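Transcription regulator AcaB (PDB 6N8B) probably regulates transcription of genes carried on IncC plasmids and has a crucial role in the conjugative transfer of those plasmids. Local coordinates at residues Ser51-Ile55 against Ile172-Arg177; Ser41-Ser46 against Val120-Ala124. The contacts are given in a common frame with arbitrary orientation. Residue numbers count along the deposited sequence, not the author numbering.

Interaction 1 of 2, residues Ser51-Ile55 against Ile172-Arg177; sequences SIDVI and IEKRAR
Both segments are helical and lie inside longer helices, Ser51-Ile55 in helix 32-59 and Ile172-Arg177 in helix 148-182. They run roughly parallel, with an angle of 25° between their directions and 9.6 Å between the short axes at closest approach. CA of Ile52 sits 5.5 Å from CA of Glu173, and one turn on, CA of Ile55 is 6.8 Å from CA of Ala176. Two isoleucines, both with chi1 m and chi2 t, fill the gap. Ile52 lays CG1 3.4 Å from CB of Glu173, and its CD1 reaches CG2 of Ile172 at 4.4 Å; Ile72 of helix 62-96 packs beside it. Ile55 points toward the partner helix, with CG2 3.8 Å from CB of Ala176. Its CD1 lies over one face of the Arg177 guanidinium, 3.6 Å from CZ. The Ser51 hydroxyl bonds back to the carbonyl of Asn47. Glu173, chi1 t, forms a salt bridge with Arg44 of helix 32-59 and a hydrogen bond with Ser48; Arg177, one turn on, is modelled too close to it to define their geometry. No hydrogen bond joins the two segments, so this helix-bundle contact rests on aliphatic packing beside the charged Glu173, whose firm ionic partner is Arg44.

Interaction 2 of 2, residues Ser41-Ser46 against Val120-Ala124; sequences SFERVS and VAQFA
Ser41-Ser46, a kinked piece of helix 32-59 in which N of Glu43 and of Arg44 lack bonds to the turn before, meets helical Val120-Ala124 of helix 118-142 nearly antiparallel: 163° between directions, short axes 10.4 Å apart at closest approach. CA of Phe42 lies 7.5 Å from CA of Ala124, and CA of Ser46 5.8 Å from CA of Val120. Ser41, chi1 p, has OG 3.3 Å from CZ at the edge of the Phe123 ring and hydrogen-bonded to the Val37 carbonyl. Phe42 (chi1 t, chi2 80°) slants across: CE1 is 3.6 Å from CB of Ala124, CZ 3.7 Å from CG1 of Val120, CD1 3.9 Å from CD2 of Phe123. Val45, chi1 t, sets CG1 over the face of Phe123 (chi1 t, chi2 84°), 4.0 Å from the centroid and 10° off its normal, a CH-pi contact. Ser46 OG is 3.6 Å from CG1 of Val120. Ile113 of strand 109-115 packs on Phe42 and Ala124. Without cross-segment hydrogen bonds, this helical-bundle core coheres by aromatic and aliphatic packing.

How the interactions relate
Both contacts are buried and share helix 32-59, whose segments run nearly antiparallel to 120-124 in interaction 2 and roughly parallel to 172-177 in interaction 1; the two partner helices follow each other in the chain. The centre of interaction 2 lies about 6 Å from the centre of the chain, that of interaction 1 about 16 Å, and the two contact centres are about 15 Å apart. The more central one is built on phenylalanine rings, the outer one on isoleucines flanked by charge. A salt bridge ties them directly: NH2 of Arg44 is 3.0 Å from OE1 of Glu173. Val45 also touches Ala166 and Ile169 of helix 148-182, so helix 32-59 packs against both partners at that level.

Interaction 1 of 2, residues Ser51-Ile55 against Ile172-Arg177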
ATOM      1  N   SER A  51      11.744  -8.449   3.040  1.00 46.77           N
ATOM      2  CA  SER A  51      12.996  -8.692   2.337  1.00 48.49           C
ATOM      3  C   SER A  51      13.891  -7.463   2.375  1.00 49.07           C
ATOM      4  O   SER A  51      15.106  -7.577   2.568  1.00 49.73           O
ATOM      5  CB  SER A  51      12.708  -9.101   0.893  1.00 49.94           C
ATOM      6  OG  SER A  51      11.822 -10.206   0.851  1.00 49.18           O
ATOM      7  N   ILE A  52      13.303  -6.277   2.214  1.00 33.33           N
ATOM      8  CA  ILE A  52      14.079  -5.043   2.273  1.00 34.35           C
ATOM      9  C   ILE A  52      14.782  -4.923   3.616  1.00 34.99           C
ATOM     10  O   ILE A  52      15.985  -4.651   3.684  1.00 36.88           O
ATOM     11  CB  ILE A  52      13.173  -3.827   2.005  1.00 33.31           C
ATOM     12  CG1 ILE A  52      12.702  -3.826   0.556  1.00 34.12           C
ATOM     13  CG2 ILE A  52      13.905  -2.535   2.325  1.00 34.71           C
ATOM     14  CD1 ILE A  52      11.558  -2.882   0.293  1.00 33.05           C
ATOM     15  N   ASP A  53      14.046  -5.159   4.707  1.00 71.31           N
ATOM     16  CA  ASP A  53      14.622  -5.024   6.042  1.00 70.57           C
ATOM     17  C   ASP A  53      15.823  -5.940   6.247  1.00 71.25           C
ATOM     18  O   ASP A  53      16.760  -5.570   6.961  1.00 71.46           O
ATOM     19  CB  ASP A  53      13.553  -5.289   7.101  1.00 69.04           C
ATOM     20  CG  ASP A  53      12.649  -4.086   7.331  1.00 68.41           C
ATOM     21  OD1 ASP A  53      13.170  -2.951   7.390  1.00 69.07           O
ATOM     22  OD2 ASP A  53      11.416  -4.274   7.445  1.00 67.50           O
ATOM     23  N   VAL A  54      15.828  -7.122   5.632  1.00 36.92           N
ATOM     24  CA  VAL A  54      16.934  -8.050   5.851  1.00 38.64           C
ATOM     25  C   VAL A  54      18.026  -7.869   4.796  1.00 40.41           C
ATOM     26  O   VAL A  54      19.211  -8.049   5.098  1.00 42.37           O
ATOM     27  CB  VAL A  54      16.446  -9.511   5.920  1.00 38.40           C
ATOM     28  CG1 VAL A  54      15.130  -9.596   6.676  1.00 36.81           C
ATOM     29  CG2 VAL A  54      16.326 -10.124   4.550  1.00 38.68           C
ATOM     30  N   ILE A  55      17.654  -7.516   3.561  1.00 42.85           N
ATOM     31  CA  ILE A  55      18.653  -7.220   2.538  1.00 44.88           C
ATOM     32  C   ILE A  55      19.500  -6.032   2.974  1.00 45.09           C
ATOM     33  O   ILE A  55      20.680  -5.935   2.616  1.00 47.06           O
ATOM     34  CB  ILE A  55      17.971  -6.990   1.173  1.00 46.04           C
ATOM     35  CG1 ILE A  55      17.384  -8.306   0.656  1.00 46.64           C
ATOM     36  CG2 ILE A  55      18.950  -6.429   0.152  1.00 47.96           C
ATOM     37  CD1 ILE A  55      16.494  -8.148  -0.554  1.00 47.78           C
ATOM     38  N   ILE A 172      11.797  -0.777  -5.225  1.00 47.05           N
ATOM     39  CA  ILE A 172      12.852  -0.456  -4.268  1.00 47.62           C
ATOM     40  C   ILE A 172      13.510  -1.732  -3.760  1.00 47.31           C
ATOM     41  O   ILE A 172      14.733  -1.790  -3.582  1.00 47.78           O
ATOM     42  CB  ILE A 172      12.287   0.392  -3.114  1.00 47.85           C
ATOM     43  CG1 ILE A 172      11.950   1.801  -3.607  1.00 48.31           C
ATOM     44  CG2 ILE A 172      13.268   0.442  -1.956  1.00 48.33           C
ATOM     45  CD1 ILE A 172      11.241   2.663  -2.582  1.00 48.45           C
ATOM     46  N   GLU A 173      12.714  -2.784  -3.547  1.00 45.27           N
ATOM     47  CA  GLU A 173      13.289  -4.034  -3.065  1.00 44.90           C
ATOM     48  C   GLU A 173      14.175  -4.666  -4.128  1.00 44.90           C
ATOM     49  O   GLU A 173      15.237  -5.210  -3.811  1.00 45.22           O
ATOM     50  CB  GLU A 173      12.181  -5.004  -2.644  1.00 43.90           C
ATOM     51  CG  GLU A 173      12.650  -6.445  -2.438  1.00 43.37           C
ATOM     52  CD  GLU A 173      11.571  -7.467  -2.743  1.00 42.30           C
ATOM     53  OE1 GLU A 173      10.455  -7.060  -3.131  1.00 42.17           O
ATOM     54  OE2 GLU A 173      11.839  -8.679  -2.605  1.00 41.60           O
ATOM     55  N   LYS A 174      13.788  -4.556  -5.401  1.00 42.60           N
ATOM     56  CA  LYS A 174      14.626  -5.107  -6.457  1.00 43.77           C
ATOM     57  C   LYS A 174      15.882  -4.281  -6.690  1.00 46.11           C
ATOM     58  O   LYS A 174      16.900  -4.842  -7.106  1.00 47.48           O
ATOM     59  CB  LYS A 174      13.834  -5.226  -7.763  1.00 44.08           C
ATOM     60  CG  LYS A 174      12.459  -5.863  -7.606  1.00 42.10           C
ATOM     61  CD  LYS A 174      11.581  -5.643  -8.835  1.00 42.73           C
ATOM     62  CE  LYS A 174      11.848  -6.675  -9.914  1.00 43.98           C
ATOM     63  NZ  LYS A 174      11.395  -8.032  -9.506  1.00 42.62           N
ATOM     64  N   ARG A 175      15.858  -2.978  -6.401  1.00 60.47           N
ATOM     65  CA  ARG A 175      17.101  -2.220  -6.489  1.00 62.22           C
ATOM     66  C   ARG A 175      18.047  -2.565  -5.347  1.00 62.34           C
ATOM     67  O   ARG A 175      19.269  -2.555  -5.533  1.00 64.59           O
ATOM     68  CB  ARG A 175      16.822  -0.719  -6.540  1.00 63.38           C
ATOM     69  CG  ARG A 175      15.891  -0.351  -7.674  1.00 63.68           C
ATOM     70  CD  ARG A 175      16.303   0.922  -8.382  1.00 68.47           C
ATOM     71  NE  ARG A 175      16.574   2.061  -7.516  1.00 69.48           N
ATOM     72  CZ  ARG A 175      16.851   3.273  -7.985  1.00 73.72           C
ATOM     73  NH1 ARG A 175      16.881   3.478  -9.296  1.00 76.97           N
ATOM     74  NH2 ARG A 175      17.100   4.276  -7.154  1.00 75.10           N
ATOM     75  N   ALA A 176      17.510  -2.867  -4.164  1.00 47.61           N
ATOM     76  CA  ALA A 176      18.361  -3.315  -3.066  1.00 47.49           C
ATOM     77  C   ALA A 176      19.029  -4.647  -3.393  1.00 47.88           C
ATOM     78  O   ALA A 176      20.178  -4.887  -3.003  1.00 49.80           O
ATOM     79  CB  ALA A 176      17.548  -3.419  -1.776  1.00 44.69           C
ATOM     80  N   ARG A 177      18.327  -5.528  -4.117  1.00 55.33           N
ATOM     81  CA  ARG A 177      18.901  -6.832  -4.440  1.00 55.05           C
ATOM     82  C   ARG A 177      20.043  -6.704  -5.437  1.00 56.58           C
ATOM     83  O   ARG A 177      21.084  -7.354  -5.281  1.00 57.71           O
ATOM     84  CB  ARG A 177      17.823  -7.760  -4.997  1.00 53.76           C
ATOM     85  CG  ARG A 177      16.596  -7.883  -4.132  1.00 53.11           C
ATOM     86  CD  ARG A 177      15.696  -9.002  -4.609  1.00 51.86           C
ATOM     87  NE  ARG A 177      15.798 -10.176  -3.751  1.00 51.37           N
ATOM     88  CZ  ARG A 177      14.944 -10.458  -2.773  1.00 50.49           C
ATOM     89  NH1 ARG A 177      13.923  -9.650  -2.528  1.00 50.11           N
ATOM     90  NH2 ARG A 177      15.112 -11.547  -2.045  1.00 49.95           N
TER

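Interaction 2 of 2, residues Ser41-Ser46 against Val120-Ala124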
ATOM      1  N   SER A  41      -2.129  -6.952  -3.589  1.00 35.23           N
ATOM      2  CA  SER A  41      -0.892  -6.258  -3.257  1.00 34.99           C
ATOM      3  C   SER A  41      -0.337  -6.549  -1.869  1.00 35.25           C
ATOM      4  O   SER A  41       0.881  -6.506  -1.702  1.00 35.44           O
ATOM      5  CB  SER A  41      -1.069  -4.737  -3.394  1.00 33.68           C
ATOM      6  OG  SER A  41      -1.696  -4.193  -2.249  1.00 32.88           O
ATOM      7  N   PHE A  42      -1.175  -6.842  -0.873  1.00 39.83           N
ATOM      8  CA  PHE A  42      -0.710  -6.802   0.513  1.00 38.89           C
ATOM      9  C   PHE A  42       0.373  -7.840   0.784  1.00 39.18           C
ATOM     10  O   PHE A  42       1.480  -7.499   1.214  1.00 38.84           O
ATOM     11  CB  PHE A  42      -1.876  -6.996   1.480  1.00 38.63           C
ATOM     12  CG  PHE A  42      -1.478  -6.886   2.924  1.00 37.74           C
ATOM     13  CD1 PHE A  42      -1.319  -5.644   3.519  1.00 36.39           C
ATOM     14  CD2 PHE A  42      -1.248  -8.019   3.682  1.00 38.19           C
ATOM     15  CE1 PHE A  42      -0.945  -5.537   4.843  1.00 35.70           C
ATOM     16  CE2 PHE A  42      -0.872  -7.917   5.010  1.00 37.72           C
ATOM     17  CZ  PHE A  42      -0.721  -6.674   5.590  1.00 36.53           C
ATOM     18  N   GLU A  43       0.060  -9.120   0.572  1.00 61.51           N
ATOM     19  CA  GLU A  43       1.007 -10.165   0.946  1.00 61.55           C
ATOM     20  C   GLU A  43       2.307 -10.045   0.166  1.00 62.00           C
ATOM     21  O   GLU A  43       3.378 -10.357   0.696  1.00 62.08           O
ATOM     22  CB  GLU A  43       0.377 -11.539   0.749  1.00 61.96           C
ATOM     23  CG  GLU A  43      -0.698 -11.841   1.775  1.00 62.13           C
ATOM     24  CD  GLU A  43      -0.992 -13.318   1.896  1.00 62.89           C
ATOM     25  OE1 GLU A  43      -0.730 -14.059   0.923  1.00 63.15           O
ATOM     26  OE2 GLU A  43      -1.485 -13.734   2.965  1.00 63.31           O
ATOM     27  N   ARG A  44       2.238  -9.586  -1.083  1.00 34.58           N
ATOM     28  CA  ARG A  44       3.458  -9.302  -1.829  1.00 35.39           C
ATOM     29  C   ARG A  44       4.230  -8.150  -1.198  1.00 35.40           C
ATOM     30  O   ARG A  44       5.454  -8.225  -1.036  1.00 35.91           O
ATOM     31  CB  ARG A  44       3.123  -8.993  -3.286  1.00 35.76           C
ATOM     32  CG  ARG A  44       4.342  -8.738  -4.148  1.00 36.83           C
ATOM     33  CD  ARG A  44       5.271  -9.934  -4.175  1.00 37.13           C
ATOM     34  NE  ARG A  44       6.555  -9.610  -4.790  1.00 38.22           N
ATOM     35  CZ  ARG A  44       7.619  -9.190  -4.113  1.00 38.85           C
ATOM     36  NH1 ARG A  44       7.552  -9.040  -2.797  1.00 38.21           N
ATOM     37  NH2 ARG A  44       8.748  -8.916  -4.751  1.00 40.02           N
ATOM     38  N   VAL A  45       3.529  -7.070  -0.840  1.00 26.67           N
ATOM     39  CA  VAL A  45       4.176  -5.927  -0.200  1.00 25.99           C
ATOM     40  C   VAL A  45       4.664  -6.291   1.196  1.00 25.53           C
ATOM     41  O   VAL A  45       5.744  -5.864   1.619  1.00 25.90           O
ATOM     42  CB  VAL A  45       3.213  -4.728  -0.169  1.00 24.69           C
ATOM     43  CG1 VAL A  45       3.780  -3.597   0.665  1.00 24.32           C
ATOM     44  CG2 VAL A  45       2.964  -4.237  -1.568  1.00 25.38           C
ATOM     45  N   SER A  46       3.898  -7.115   1.917  1.00 42.64           N
ATOM     46  CA  SER A  46       4.327  -7.551   3.242  1.00 41.92           C
ATOM     47  C   SER A  46       5.634  -8.322   3.159  1.00 42.79           C
ATOM     48  O   SER A  46       6.539  -8.126   3.977  1.00 42.52           O
ATOM     49  CB  SER A  46       3.238  -8.404   3.894  1.00 41.67           C
ATOM     50  OG  SER A  46       3.499  -8.612   5.272  1.00 41.25           O
ATOM     51  N   VAL A 120       4.715  -2.339   7.295  1.00 41.41           N
ATOM     52  CA  VAL A 120       3.551  -3.143   6.925  1.00 40.83           C
ATOM     53  C   VAL A 120       2.289  -2.577   7.564  1.00 41.85           C
ATOM     54  O   VAL A 120       1.214  -2.579   6.953  1.00 41.63           O
ATOM     55  CB  VAL A 120       3.766  -4.620   7.301  1.00 40.23           C
ATOM     56  CG1 VAL A 120       2.621  -5.473   6.784  1.00 39.56           C
ATOM     57  CG2 VAL A 120       5.081  -5.110   6.739  1.00 39.59           C
ATOM     58  N   ALA A 121       2.395  -2.089   8.803  1.00 34.50           N
ATOM     59  CA  ALA A 121       1.247  -1.467   9.451  1.00 35.64           C
ATOM     60  C   ALA A 121       0.765  -0.255   8.669  1.00 35.76           C
ATOM     61  O   ALA A 121      -0.444  -0.058   8.503  1.00 36.16           O
ATOM     62  CB  ALA A 121       1.589  -1.070  10.884  1.00 36.71           C
ATOM     63  N   GLN A 122       1.693   0.561   8.165  1.00 40.19           N
ATOM     64  CA  GLN A 122       1.287   1.781   7.477  1.00 40.13           C
ATOM     65  C   GLN A 122       0.651   1.470   6.132  1.00 38.95           C
ATOM     66  O   GLN A 122      -0.316   2.129   5.736  1.00 39.02           O
ATOM     67  CB  GLN A 122       2.484   2.708   7.291  1.00 40.18           C
ATOM     68  CG  GLN A 122       3.293   2.919   8.544  1.00 41.20           C
ATOM     69  CD  GLN A 122       4.608   3.621   8.284  1.00 41.03           C
ATOM     70  OE1 GLN A 122       5.294   3.336   7.301  1.00 38.25           O
ATOM     71  NE2 GLN A 122       4.971   4.544   9.168  1.00 44.10           N
ATOM     72  N   PHE A 123       1.166   0.467   5.417  1.00 39.84           N
ATOM     73  CA  PHE A 123       0.512   0.060   4.178  1.00 38.52           C
ATOM     74  C   PHE A 123      -0.876  -0.499   4.452  1.00 39.03           C
ATOM     75  O   PHE A 123      -1.837  -0.164   3.751  1.00 38.66           O
ATOM     76  CB  PHE A 123       1.362  -0.968   3.433  1.00 37.36           C
ATOM     77  CG  PHE A 123       0.846  -1.283   2.061  1.00 36.21           C
ATOM     78  CD1 PHE A 123       1.166  -0.476   0.985  1.00 36.16           C
ATOM     79  CD2 PHE A 123       0.031  -2.383   1.849  1.00 35.64           C
ATOM     80  CE1 PHE A 123       0.688  -0.761  -0.280  1.00 35.68           C
ATOM     81  CE2 PHE A 123      -0.450  -2.673   0.586  1.00 35.08           C
ATOM     82  CZ  PHE A 123      -0.120  -1.861  -0.479  1.00 35.21           C
ATOM     83  N   ALA A 124      -0.997  -1.352   5.470  1.00 37.45           N
ATOM     84  CA  ALA A 124      -2.311  -1.837   5.871  1.00 37.96           C
ATOM     85  C   ALA A 124      -3.193  -0.698   6.350  1.00 39.57           C
ATOM     86  O   ALA A 124      -4.415  -0.742   6.178  1.00 39.85           O
ATOM     87  CB  ALA A 124      -2.177  -2.901   6.959  1.00 38.22           C
TER